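Local coordinates for Myo-inositol-1-phosphate synthase-related protein (Thermotoga maritima MSB8, PDB 3CIN) that is of unknown function but belongs to the myo-inositol-1-phosphate synthase family and binds nicotinamide-adenine-dinucleotide and a magnesium ion within an assembly of four chains, at residues A225-T229 with D245-F249; L233-A237 with V277-L281; N250-M255 with T292-L298; A305-E309 with D318-I322. All coordinates share one frame; numbering follows the deposited sequence. Where two conformers were deposited one is given.

Contact 1. Residues A225-T229 with D245-F249; sequences ATPFT and DVAQF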
loop_
_atom_site.group_PDB
_atom_site.type_symbol
_atom_site.label_atom_id
_atom_site.label_comp_id
_atom_site.label_asym_id
_atom_site.label_seq_id
_atom_site.Cartn_x
_atom_site.Cartn_y
_atom_site.Cartn_z
ATOM N N ALA A 225 -12.042 -5.375 -7.499
ATOM C CA ALA A 225 -11.486 -5.648 -6.180
ATOM C C ALA A 225 -12.047 -6.881 -5.513
ATOM O O ALA A 225 -11.329 -7.539 -4.766
ATOM C CB ALA A 225 -11.727 -4.445 -5.264
ATOM N N THR A 226 -13.316 -7.188 -5.734
ATOM C CA THR A 226 -13.982 -8.225 -4.919
ATOM C C THR A 226 -13.358 -9.577 -5.112
ATOM O O THR A 226 -13.175 -10.310 -4.149
ATOM C CB THR A 226 -15.491 -8.245 -5.169
ATOM O OG1 THR A 226 -16.023 -6.971 -4.772
ATOM C CG2 THR A 226 -16.148 -9.307 -4.357
ATOM N N PRO A 227 -13.033 -9.953 -6.370
ATOM C CA PRO A 227 -12.332 -11.232 -6.537
ATOM C C PRO A 227 -10.955 -11.320 -5.846
ATOM O O PRO A 227 -10.545 -12.416 -5.402
ATOM C CB PRO A 227 -12.220 -11.356 -8.055
ATOM C CG PRO A 227 -13.418 -10.631 -8.522
ATOM C CD PRO A 227 -13.377 -9.375 -7.677
ATOM N N PHE A 228 -10.242 -10.209 -5.749
ATOM C CA PHE A 228 -8.987 -10.178 -5.011
ATOM C C PHE A 228 -9.255 -10.361 -3.522
ATOM O O PHE A 228 -8.581 -11.181 -2.867
ATOM C CB PHE A 228 -8.228 -8.866 -5.246
ATOM C CG PHE A 228 -7.547 -8.821 -6.575
ATOM C CD1 PHE A 228 -6.432 -9.619 -6.805
ATOM C CD2 PHE A 228 -8.035 -8.017 -7.593
ATOM C CE1 PHE A 228 -5.794 -9.597 -8.052
ATOM C CE2 PHE A 228 -7.417 -7.987 -8.852
ATOM C CZ PHE A 228 -6.294 -8.783 -9.076
ATOM N N THR A 229 -10.252 -9.663 -2.979
ATOM C CA THR A 229 -10.633 -9.870 -1.549
ATOM C C THR A 229 -10.986 -11.340 -1.279
ATOM O O THR A 229 -10.507 -11.946 -0.312
ATOM C CB THR A 229 -11.812 -8.997 -1.217
ATOM O OG1 THR A 229 -11.434 -7.640 -1.470
ATOM C CG2 THR A 229 -12.340 -9.202 0.195
ATOM N N ASP A 245 -12.044 -8.252 10.275
ATOM C CA ASP A 245 -12.689 -7.215 9.476
ATOM C C ASP A 245 -12.103 -7.146 8.080
ATOM O O ASP A 245 -10.944 -7.477 7.895
ATOM C CB ASP A 245 -12.617 -5.824 10.210
ATOM C CG ASP A 245 -11.213 -5.433 10.686
ATOM O OD1 ASP A 245 -10.427 -5.029 9.810
ATOM O OD2 ASP A 245 -10.875 -5.491 11.930
ATOM N N VAL A 246 -12.905 -6.676 7.133
ATOM C CA VAL A 246 -12.540 -6.558 5.740
ATOM C C VAL A 246 -13.065 -5.231 5.246
ATOM O O VAL A 246 -14.271 -4.993 5.349
ATOM C CB VAL A 246 -13.224 -7.641 4.911
ATOM C CG1 VAL A 246 -12.843 -7.495 3.440
ATOM C CG2 VAL A 246 -12.890 -9.006 5.435
ATOM N N ALA A 247 -12.180 -4.362 4.738
ATOM C CA ALA A 247 -12.592 -3.081 4.144
ATOM C C ALA A 247 -12.099 -3.019 2.741
ATOM O O ALA A 247 -10.920 -3.326 2.484
ATOM C CB ALA A 247 -12.022 -1.934 4.895
ATOM N N GLN A 248 -12.968 -2.617 1.819
ATOM C CA GLN A 248 -12.618 -2.605 0.392
ATOM C C GLN A 248 -13.045 -1.268 -0.128
ATOM O O GLN A 248 -14.153 -0.809 0.216
ATOM C CB GLN A 248 -13.331 -3.746 -0.319
ATOM C CG GLN A 248 -13.025 -3.799 -1.771
ATOM C CD GLN A 248 -13.748 -4.920 -2.428
ATOM O OE1 GLN A 248 -13.466 -6.058 -2.160
ATOM N NE2 GLN A 248 -14.703 -4.599 -3.300
ATOM N N PHE A 249 -12.166 -0.587 -0.852
ATOM C CA PHE A 249 -12.490 0.698 -1.450
ATOM C C PHE A 249 -12.258 0.560 -2.908
ATOM O O PHE A 249 -11.234 -0.008 -3.275
ATOM C CB PHE A 249 -11.564 1.744 -0.880
ATOM C CG PHE A 249 -11.709 3.141 -1.462
ATOM C CD1 PHE A 249 -12.913 3.828 -1.389
ATOM C CD2 PHE A 249 -10.613 3.796 -2.016
ATOM C CE1 PHE A 249 -13.021 5.148 -1.880
ATOM C CE2 PHE A 249 -10.727 5.084 -2.522
ATOM C CZ PHE A 249 -11.932 5.767 -2.430
#

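Contact 2. Residues L233-A237 with V277-L281; sequences LSHLA and VKDIL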
loop_
_atom_site.group_PDB
_atom_site.type_symbol
_atom_site.label_atom_id
_atom_site.label_comp_id
_atom_site.label_asym_id
_atom_site.label_seq_id
_atom_site.Cartn_x
_atom_site.Cartn_y
_atom_site.Cartn_z
ATOM N N LEU A 233 -9.345 -14.010 1.276
ATOM C CA LEU A 233 -10.165 -14.701 2.278
ATOM C C LEU A 233 -10.017 -16.239 2.179
ATOM O O LEU A 233 -10.005 -16.935 3.208
ATOM C CB LEU A 233 -11.624 -14.292 2.153
ATOM C CG LEU A 233 -11.846 -12.793 2.510
ATOM C CD1 LEU A 233 -13.344 -12.471 2.317
ATOM C CD2 LEU A 233 -11.350 -12.397 3.922
ATOM N N SER A 234 -9.934 -16.750 0.955
ATOM C CA SER A 234 -9.808 -18.186 0.750
ATOM C C SER A 234 -8.520 -18.694 1.406
ATOM O O SER A 234 -8.540 -19.717 2.086
ATOM C CB SER A 234 -9.860 -18.554 -0.728
ATOM O OG SER A 234 -11.158 -18.255 -1.289
ATOM N N HIS A 235 -7.412 -17.990 1.194
ATOM C CA HIS A 235 -6.071 -18.219 1.814
ATOM C C HIS A 235 -6.177 -18.275 3.325
ATOM O O HIS A 235 -5.664 -19.152 4.021
ATOM C CB HIS A 235 -5.133 -17.022 1.430
ATOM C CG HIS A 235 -3.658 -17.288 1.609
ATOM N ND1 HIS A 235 -2.884 -16.664 2.567
ATOM C CD2 HIS A 235 -2.817 -18.101 0.926
ATOM C CE1 HIS A 235 -1.632 -17.089 2.470
ATOM N NE2 HIS A 235 -1.568 -17.964 1.484
ATOM N N LEU A 236 -6.792 -17.234 3.867
ATOM C CA LEU A 236 -6.928 -17.176 5.298
ATOM C C LEU A 236 -7.761 -18.268 5.896
ATOM O O LEU A 236 -7.413 -18.758 6.953
ATOM C CB LEU A 236 -7.489 -15.818 5.727
ATOM C CG LEU A 236 -6.571 -14.657 5.288
ATOM C CD1 LEU A 236 -7.322 -13.308 5.576
ATOM C CD2 LEU A 236 -5.180 -14.736 5.885
ATOM N N ALA A 237 -8.889 -18.586 5.245
ATOM C CA ALA A 237 -9.792 -19.695 5.669
ATOM C C ALA A 237 -9.026 -21.029 5.785
ATOM O O ALA A 237 -9.126 -21.725 6.793
ATOM C CB ALA A 237 -10.937 -19.857 4.666
ATOM N N VAL A 277 -17.940 -12.657 1.653
ATOM C CA VAL A 277 -17.249 -12.948 2.910
ATOM C C VAL A 277 -17.811 -14.159 3.632
ATOM O O VAL A 277 -17.073 -15.059 4.030
ATOM C CB VAL A 277 -17.257 -11.727 3.804
ATOM C CG1 VAL A 277 -16.682 -12.011 5.184
ATOM C CG2 VAL A 277 -16.581 -10.534 3.081
ATOM N N LYS A 278 -19.128 -14.220 3.803
ATOM C CA LYS A 278 -19.696 -15.362 4.463
ATOM C C LYS A 278 -19.594 -16.606 3.555
ATOM O O LYS A 278 -19.433 -17.720 4.070
ATOM C CB LYS A 278 -21.164 -15.158 4.829
ATOM C CG LYS A 278 -21.671 -16.278 5.692
ATOM C CD LYS A 278 -23.007 -15.918 6.265
ATOM C CE LYS A 278 -23.448 -16.898 7.326
ATOM N NZ LYS A 278 -24.884 -16.617 7.642
ATOM N N ASP A 279 -19.698 -16.410 2.241
ATOM C CA ASP A 279 -19.648 -17.524 1.290
ATOM C C ASP A 279 -18.317 -18.268 1.477
ATOM O O ASP A 279 -18.269 -19.493 1.527
ATOM C CB ASP A 279 -19.715 -17.043 -0.156
ATOM C CG ASP A 279 -21.129 -16.638 -0.612
ATOM O OD1 ASP A 279 -22.091 -16.747 0.206
ATOM O OD2 ASP A 279 -21.260 -16.238 -1.805
ATOM N N ILE A 280 -17.236 -17.507 1.552
ATOM C CA ILE A 280 -15.883 -18.098 1.565
ATOM C C ILE A 280 -15.495 -18.501 2.977
ATOM O O ILE A 280 -14.991 -19.601 3.195
ATOM C CB ILE A 280 -14.833 -17.127 0.978
ATOM C CG1 ILE A 280 -15.055 -16.883 -0.530
ATOM C CG2 ILE A 280 -13.409 -17.628 1.293
ATOM C CD1 ILE A 280 -15.128 -18.169 -1.395
ATOM N N LEU A 281 -15.723 -17.630 3.969
ATOM C CA LEU A 281 -15.315 -17.928 5.329
ATOM C C LEU A 281 -16.245 -18.849 6.142
ATOM O O LEU A 281 -15.802 -19.539 7.069
ATOM C CB LEU A 281 -15.146 -16.635 6.131
ATOM C CG LEU A 281 -14.106 -15.636 5.668
ATOM C CD1 LEU A 281 -14.145 -14.402 6.584
ATOM C CD2 LEU A 281 -12.732 -16.270 5.676
#

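Contact 3. Residues N250-M255 with T292-L298; sequences NIGGNM and TGYLEPL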
loop_
_atom_site.group_PDB
_atom_site.type_symbol
_atom_site.label_atom_id
_atom_site.label_comp_id
_atom_site.label_asym_id
_atom_site.label_seq_id
_atom_site.Cartn_x
_atom_site.Cartn_y
_atom_site.Cartn_z
ATOM N N ASN A 250 -13.183 1.065 -3.742
ATOM C CA ASN A 250 -13.009 0.977 -5.194
ATOM C C ASN A 250 -13.545 2.256 -5.830
ATOM O O ASN A 250 -14.620 2.708 -5.475
ATOM C CB ASN A 250 -13.650 -0.277 -5.767
ATOM C CG ASN A 250 -14.796 -0.807 -4.905
ATOM O OD1 ASN A 250 -14.587 -1.290 -3.763
ATOM N ND2 ASN A 250 -16.008 -0.712 -5.423
ATOM N N ILE A 251 -12.778 2.868 -6.715
ATOM C CA ILE A 251 -13.148 4.141 -7.309
ATOM C C ILE A 251 -12.621 4.194 -8.741
ATOM O O ILE A 251 -11.549 3.669 -9.033
ATOM C CB ILE A 251 -12.649 5.306 -6.481
ATOM C CG1 ILE A 251 -13.168 6.628 -6.923
ATOM C CG2 ILE A 251 -11.055 5.428 -6.384
ATOM C CD1 ILE A 251 -12.953 7.672 -5.881
ATOM N N GLY A 252 -13.348 4.881 -9.598
ATOM C CA GLY A 252 -12.945 5.005 -10.999
ATOM C C GLY A 252 -13.711 6.128 -11.672
ATOM O O GLY A 252 -14.493 6.816 -11.030
ATOM N N GLY A 253 -13.462 6.294 -12.965
ATOM C CA GLY A 253 -13.906 7.452 -13.719
ATOM C C GLY A 253 -14.932 7.177 -14.797
ATOM O O GLY A 253 -15.174 8.065 -15.653
ATOM N N ASN A 254 -15.531 6.005 -14.758
ATOM C CA ASN A 254 -16.595 5.648 -15.706
ATOM C C ASN A 254 -17.964 6.219 -15.301
ATOM O O ASN A 254 -18.389 6.207 -14.124
ATOM C CB ASN A 254 -16.614 4.126 -15.872
ATOM C CG ASN A 254 -15.369 3.572 -16.654
ATOM O OD1 ASN A 254 -14.682 4.317 -17.397
ATOM N ND2 ASN A 254 -15.088 2.252 -16.490
ATOM N N MET A 255 -18.664 6.758 -16.304
ATOM C CA MET A 255 -19.944 7.426 -16.113
ATOM C C MET A 255 -20.961 6.478 -15.434
ATOM O O MET A 255 -21.816 6.916 -14.648
ATOM C CB MET A 255 -20.421 7.866 -17.514
ATOM C CG MET A 255 -21.784 8.543 -17.659
ATOM S SD MET A 255 -22.346 8.589 -19.412
ATOM C CE MET A 255 -22.618 6.815 -19.697
ATOM N N THR A 292 -18.651 1.104 -6.524
ATOM C CA THR A 292 -17.549 1.921 -6.976
ATOM C C THR A 292 -17.940 3.390 -6.967
ATOM O O THR A 292 -19.013 3.764 -7.497
ATOM C CB THR A 292 -17.046 1.464 -8.336
ATOM O OG1 THR A 292 -16.716 0.061 -8.255
ATOM C CG2 THR A 292 -15.797 2.310 -8.755
ATOM N N GLY A 293 -17.070 4.209 -6.349
ATOM C CA GLY A 293 -17.154 5.664 -6.309
ATOM C C GLY A 293 -16.626 6.312 -7.595
ATOM O O GLY A 293 -15.985 5.645 -8.409
ATOM N N TYR A 294 -16.920 7.588 -7.787
ATOM C CA TYR A 294 -16.563 8.291 -9.037
ATOM C C TYR A 294 -15.505 9.336 -8.882
ATOM O O TYR A 294 -15.623 10.282 -8.051
ATOM C CB TYR A 294 -17.836 8.924 -9.668
ATOM C CG TYR A 294 -17.620 9.615 -10.983
ATOM C CD1 TYR A 294 -17.595 8.892 -12.178
ATOM C CD2 TYR A 294 -17.471 10.978 -11.035
ATOM C CE1 TYR A 294 -17.379 9.532 -13.376
ATOM C CE2 TYR A 294 -17.289 11.623 -12.237
ATOM C CZ TYR A 294 -17.236 10.879 -13.393
ATOM O OH TYR A 294 -17.080 11.535 -14.589
ATOM N N LEU A 295 -14.474 9.247 -9.739
ATOM C CA LEU A 295 -13.450 10.262 -9.853
ATOM C C LEU A 295 -12.974 10.265 -11.306
ATOM O O LEU A 295 -12.306 9.366 -11.770
ATOM C CB LEU A 295 -12.298 9.977 -8.868
ATOM C CG LEU A 295 -11.092 10.901 -8.763
ATOM C CD1 LEU A 295 -11.490 12.332 -8.560
ATOM C CD2 LEU A 295 -10.200 10.364 -7.695
ATOM N N GLU A 296 -13.364 11.291 -12.014
ATOM C CA GLU A 296 -13.305 11.304 -13.470
ATOM C C GLU A 296 -11.920 11.029 -14.080
ATOM O O GLU A 296 -11.827 10.274 -15.035
ATOM C CB GLU A 296 -13.837 12.618 -13.981
ATOM C CG GLU A 296 -13.974 12.633 -15.482
ATOM C CD GLU A 296 -12.730 13.119 -16.231
ATOM O OE1 GLU A 296 -11.801 13.667 -15.600
ATOM O OE2 GLU A 296 -12.717 12.973 -17.480
ATOM N N PRO A 297 -10.862 11.655 -13.547
ATOM C CA PRO A 297 -9.557 11.431 -14.251
ATOM C C PRO A 297 -8.987 10.013 -14.205
ATOM O O PRO A 297 -8.014 9.751 -14.893
ATOM C CB PRO A 297 -8.614 12.444 -13.607
ATOM C CG PRO A 297 -9.497 13.407 -12.916
ATOM C CD PRO A 297 -10.712 12.651 -12.469
ATOM N N LEU A 298 -9.528 9.125 -13.362
ATOM C CA LEU A 298 -9.057 7.753 -13.298
ATOM C C LEU A 298 -9.479 7.027 -14.555
ATOM O O LEU A 298 -8.894 5.992 -14.869
ATOM C CB LEU A 298 -9.600 7.010 -12.079
ATOM C CG LEU A 298 -9.027 7.557 -10.752
ATOM C CD1 LEU A 298 -9.769 6.875 -9.635
ATOM C CD2 LEU A 298 -7.525 7.264 -10.571
HETATM O O HOH W 1 -16.560 9.930 -16.863
HETATM O O HOH W 2 -13.225 9.487 -17.517
#

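Contact 4. Residues A305-E309 with D318-I322; sequences AIHIE and DELMI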
loop_
_atom_site.group_PDB
_atom_site.type_symbol
_atom_site.label_atom_id
_atom_site.label_comp_id
_atom_site.label_asym_id
_atom_site.label_seq_id
_atom_site.Cartn_x
_atom_site.Cartn_y
_atom_site.Cartn_z
ATOM N N ALA A 305 -8.367 -0.403 -2.884
ATOM C CA ALA A 305 -7.623 -0.509 -1.641
ATOM C C ALA A 305 -8.369 -1.503 -0.776
ATOM O O ALA A 305 -9.562 -1.440 -0.668
ATOM C CB ALA A 305 -7.441 0.846 -0.957
ATOM N N ILE A 306 -7.679 -2.487 -0.216
ATOM C CA ILE A 306 -8.330 -3.538 0.582
ATOM C C ILE A 306 -7.511 -3.650 1.872
ATOM O O ILE A 306 -6.310 -3.653 1.843
ATOM C CB ILE A 306 -8.332 -4.891 -0.159
ATOM C CG1 ILE A 306 -9.169 -4.940 -1.438
ATOM C CG2 ILE A 306 -8.873 -6.060 0.683
ATOM C CD1 ILE A 306 -8.714 -5.975 -2.462
ATOM N N HIS A 307 -8.196 -3.761 3.018
ATOM C CA HIS A 307 -7.546 -3.964 4.286
ATOM C C HIS A 307 -8.224 -5.089 4.995
ATOM O O HIS A 307 -9.448 -5.091 5.162
ATOM C CB HIS A 307 -7.704 -2.740 5.150
ATOM C CG HIS A 307 -7.142 -2.885 6.538
ATOM N ND1 HIS A 307 -7.934 -3.068 7.652
ATOM C CD2 HIS A 307 -5.867 -2.885 6.979
ATOM C CE1 HIS A 307 -7.160 -3.175 8.717
ATOM N NE2 HIS A 307 -5.903 -3.062 8.337
ATOM N N ILE A 308 -7.425 -6.055 5.448
ATOM C CA ILE A 308 -7.979 -7.235 6.155
ATOM C C ILE A 308 -7.110 -7.445 7.350
ATOM O O ILE A 308 -5.901 -7.411 7.253
ATOM C CB ILE A 308 -8.023 -8.495 5.237
ATOM C CG1 ILE A 308 -9.018 -8.268 4.102
ATOM C CG2 ILE A 308 -8.482 -9.740 6.004
ATOM C CD1 ILE A 308 -8.933 -9.319 2.951
ATOM N N GLU A 309 -7.732 -7.587 8.521
ATOM C CA GLU A 309 -7.000 -7.973 9.702
ATOM C C GLU A 309 -7.527 -9.263 10.259
ATOM O O GLU A 309 -8.714 -9.555 10.174
ATOM C CB GLU A 309 -6.918 -6.892 10.759
ATOM C CG GLU A 309 -8.094 -6.288 11.161
ATOM C CD GLU A 309 -7.831 -5.252 12.265
ATOM O OE1 GLU A 309 -6.639 -4.889 12.514
ATOM O OE2 GLU A 309 -8.830 -4.827 12.888
ATOM N N ASP A 318 -2.477 -10.005 12.589
ATOM C CA ASP A 318 -1.770 -9.655 11.344
ATOM C C ASP A 318 -2.681 -8.759 10.517
ATOM O O ASP A 318 -3.889 -8.741 10.710
ATOM C CB ASP A 318 -1.427 -10.881 10.536
ATOM C CG ASP A 318 -0.377 -11.806 11.208
ATOM O OD1 ASP A 318 0.288 -11.428 12.175
ATOM O OD2 ASP A 318 -0.171 -12.926 10.686
ATOM N N GLU A 319 -2.102 -8.034 9.562
ATOM C CA GLU A 319 -2.847 -7.136 8.725
ATOM C C GLU A 319 -2.287 -7.203 7.309
ATOM O O GLU A 319 -1.048 -7.162 7.170
ATOM C CB GLU A 319 -2.490 -5.737 9.231
ATOM C CG GLU A 319 -3.526 -4.796 9.259
ATOM C CD GLU A 319 -3.148 -3.639 10.134
ATOM O OE1 GLU A 319 -2.047 -3.652 10.738
ATOM O OE2 GLU A 319 -3.977 -2.726 10.229
ATOM N N LEU A 320 -3.173 -7.179 6.298
ATOM C CA LEU A 320 -2.798 -7.090 4.889
ATOM C C LEU A 320 -3.436 -5.857 4.291
ATOM O O LEU A 320 -4.613 -5.671 4.532
ATOM C CB LEU A 320 -3.264 -8.301 4.125
ATOM C CG LEU A 320 -2.605 -9.586 4.549
ATOM C CD1 LEU A 320 -3.401 -10.784 4.001
ATOM C CD2 LEU A 320 -1.069 -9.590 4.090
ATOM N N MET A 321 -2.660 -5.010 3.566
ATOM C CA MET A 321 -3.224 -3.846 2.812
ATOM C C MET A 321 -2.895 -4.078 1.314
ATOM O O MET A 321 -1.711 -4.095 0.985
ATOM C CB MET A 321 -2.706 -2.485 3.289
ATOM C CG MET A 321 -2.644 -2.281 4.860
ATOM S SD MET A 321 -2.065 -0.773 5.688
ATOM C CE MET A 321 -2.395 -1.189 7.409
ATOM N N ILE A 322 -3.889 -4.295 0.448
ATOM C CA ILE A 322 -3.714 -4.525 -0.989
ATOM C C ILE A 322 -4.134 -3.240 -1.726
ATOM O O ILE A 322 -5.223 -2.741 -1.482
ATOM C CB ILE A 322 -4.560 -5.620 -1.504
ATOM C CG1 ILE A 322 -4.147 -6.968 -0.863
ATOM C CG2 ILE A 322 -4.550 -5.711 -3.014
ATOM C CD1 ILE A 322 -4.876 -7.296 0.421
#

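Contact 1. Residues A225-T229 with D245-F249
Gln248, on strand 242-252, offers its carboxamide to two threonines near the beginning of helix 225-238, and each end of the amide finds a partner. On the nitrogen side NE2 donates to Thr226 OG1 over 3.1 Å. The bond is almost straight, at 171°, and the hydroxyl oxygen lies in the amide plane. On the oxygen side OE1 accepts the proton of Thr229 OG1 at 2.7 Å, with a C=O...O angle of 143° and the donor tilted a little from the carbonyl plane. NE2 also has a weak hydrogen bond to Asn250 OD1 further along the same strand.

The reach depends on an extended glutamine: CG lies anti to the backbone N (chi1 180°), and the chain continues straight to CD, carrying the amide across to the helix. There Ala225 CB packs against Gln248 CD at 3.5 Å. Beside this polar part, Thr229 CG2 and Val246 CG1 meet tip to tip at 3.7 Å, so the threonine serves the amide with its hydroxyl and the valine with its methyl. Helix and strand run nearly antiparallel, their axes 9.5 Å apart, and Ala225 and Thr229 also touch strand 301-311. The alternate strand residues Ala247 and Phe249 point away from the helix, and a second subunit packs on them.

This is a worked case of a buried amide paired by hydroxyls. With NE2 held by Thr226 and OE1 by Thr229, the two bonds fix the rotation of the amide and satisfy both its ends within a buried helix-sheet interface; the weak bond from NE2 to Asn250 OD1 is consistent with this orientation.

Contact 2. Residues L233-A237 with V277-L281
Leu233 and Ala237 pack against Val277, Ile280 and Leu281 in a buried, apolar helix-helix contact between helix 225-238 and the short helix 276-281. Both helices rest on the mixed sheet: Leu233 and Leu281 each reach Val243 of strand 242-252, while Val277 touches His287 and Ile289 of strand 287-294. The axes approach to 9.5 Å and cross at -36°, with the two N-to-C directions roughly aligned.

Leu233 meets all three partners: CD1 serves Val277, and CB serves Ile280 and, more loosely, Leu281. The branch Leu233 CD1 lies 3.8 Å from Val277 CG2, while nearer the backbone Leu233 CB is 3.9 Å from Ile280 CG2. From the third partner, Leu281 CD2 comes to 3.7 Å from the carbonyl oxygen Leu233 O. The same Leu281 CD2 is 4.1 Å from Ala237 CB, so one methyl packs between successive turns of the facing helix. In Ile280, chi1 -67° sets CG1 beside the backbone N and leaves CG2 anti to it, which places that methyl against Ser234, with Ile280 CG2 3.5 Å from Ser234 OG. That hydroxyl is not left wanting, since it bonds back to Ala230 O one turn earlier in its own helix.

Close by, the interface passes into quaternary structure. Trp393 of a third subunit packs on Ala237 and makes a weak hydrogen bond to Ile280 O, and Ser234 touches Ile377 of that subunit.

No hydrogen bond joins the two segments, and the one polar side chain at their junction is satisfied within its own helix. The association therefore rests on the burial of methyl groups, Leu233 carrying most of it and Ala237 receiving Leu281 CD2.

Contact 3. Residues N250-M255 with T292-L298
Asn250 meets Thr292 where strands 242-252 and 287-294 run side by side in parallel, the two parallel strands of a beta-alpha-beta crossover whose connection includes helices 262-272 and 276-281. Asn250 ND2 donates to Thr292 OG1 at 3.0 Å, nearly straight at 165° and close to the amide plane; it also bonds Lys290 O. CG is turned only 25° from eclipsing the backbone N (chi1), a strained rotation that these polar bonds probably help to hold. The backbone oxygen Asn250 O accepts Gly293 N.

Ile251 is next, bridged with Gly293. With CG1 anti to the backbone N, its CD1 extends to Leu295 CB at 3.8 Å, while the Leu298 side chain crosses that of Ile251 at about a right angle, Leu298 CD1 3.8 Å from Ile251 CG2. On this side the pair continues into the interface with a second subunit, where Tyr288 of that chain packs on Ile251.

Gly252 is held at both its backbone N and O: its N donates to Gly293 O, and its O accepts Leu295 N at 2.8 Å, the donor standing above the carbonyl plane. The strand pairing ends here. Gly253, lacking a side chain, comes close to the turn at 295-298, its CA 3.2 Å from Leu295 O. Its own O accepts a water at 2.6 Å that is also hydrogen-bonded to Tyr294 OH.

Asn254 points away from the contact, and its ND2 hydrogen-bonds Asp300 OD1, but its O sits at the edge of the Tyr294 ring, 3.4 Å from CD1. Met255 then extends to touch the bound nicotinamide-adenine-dinucleotide, while its backbone N lies near the plane of the same tyrosine, 4.2 Å from Tyr294 CE1.

Contact 4. Residues A305-E309 with D318-I322
His307 and Glu319 form a His-carboxylate hydrogen bond across a beta hairpin, in a spot where two glutamates also lie side by side. His307 NE2 donates to Glu319 OE2 at 2.7 Å, the oxygen near the ring plane and using its anti lone pair, the one turned away from OE1. Ring and carboxylate planes stand 71° apart. Glu309 OE1 lies just 4.1 Å from Glu319 OE2, a pairing of like charges that would be costly alone; Arg325 of a second subunit makes salt bridges to both oxygens and probably offsets it.

Met321 shares this face, its CE near His307 CD2 in the conformer given. Ile306, Ile308, Leu320 and Ile322 occupy the other face, where Ile306 and Ile322 pack together. The backbones are antiparallel: Ile306 with Ile322 and Ile308 with Leu320 are hydrogen-bonded pairs, with Leu320 N to Ile308 O at 2.9 Å, whereas His307 with Met321 and Glu309 with Glu319 are non-hydrogen-bonded.

In the fold, the isoleucine face is covered by helix 225-238 through Thr229, Val232 and Leu236. Strand 301-311 is flanked by strand 242-252, and strand 317-327 pairs antiparallel with a strand of a third subunit, continuing the sheet across the interface.

Overall arrangement
All four contacts involve one mixed sheet or the helices that cover it. Contacts 1 and 2 share helix 225-238 and touch through Val246 and Leu233; contact 4 joins them, with Phe249 N and Ala247 O linked to Ala305 and His307 by probable hydrogen bonds and Ile308 packed on Leu236. All three are buried. Contact 3, partly buried and about 28 Å from contact 2 between centres, is at the other end of strand 242-252, nearest the dinucleotide. Chemistry follows place: an amide-hydroxyl pairing between helix and sheet, methyl packing between helices, strand pairing with bound water at the sheet's end, and, in the hairpin, a histidine-carboxylate bond and paired glutamates beside a neighbouring subunit's arginine.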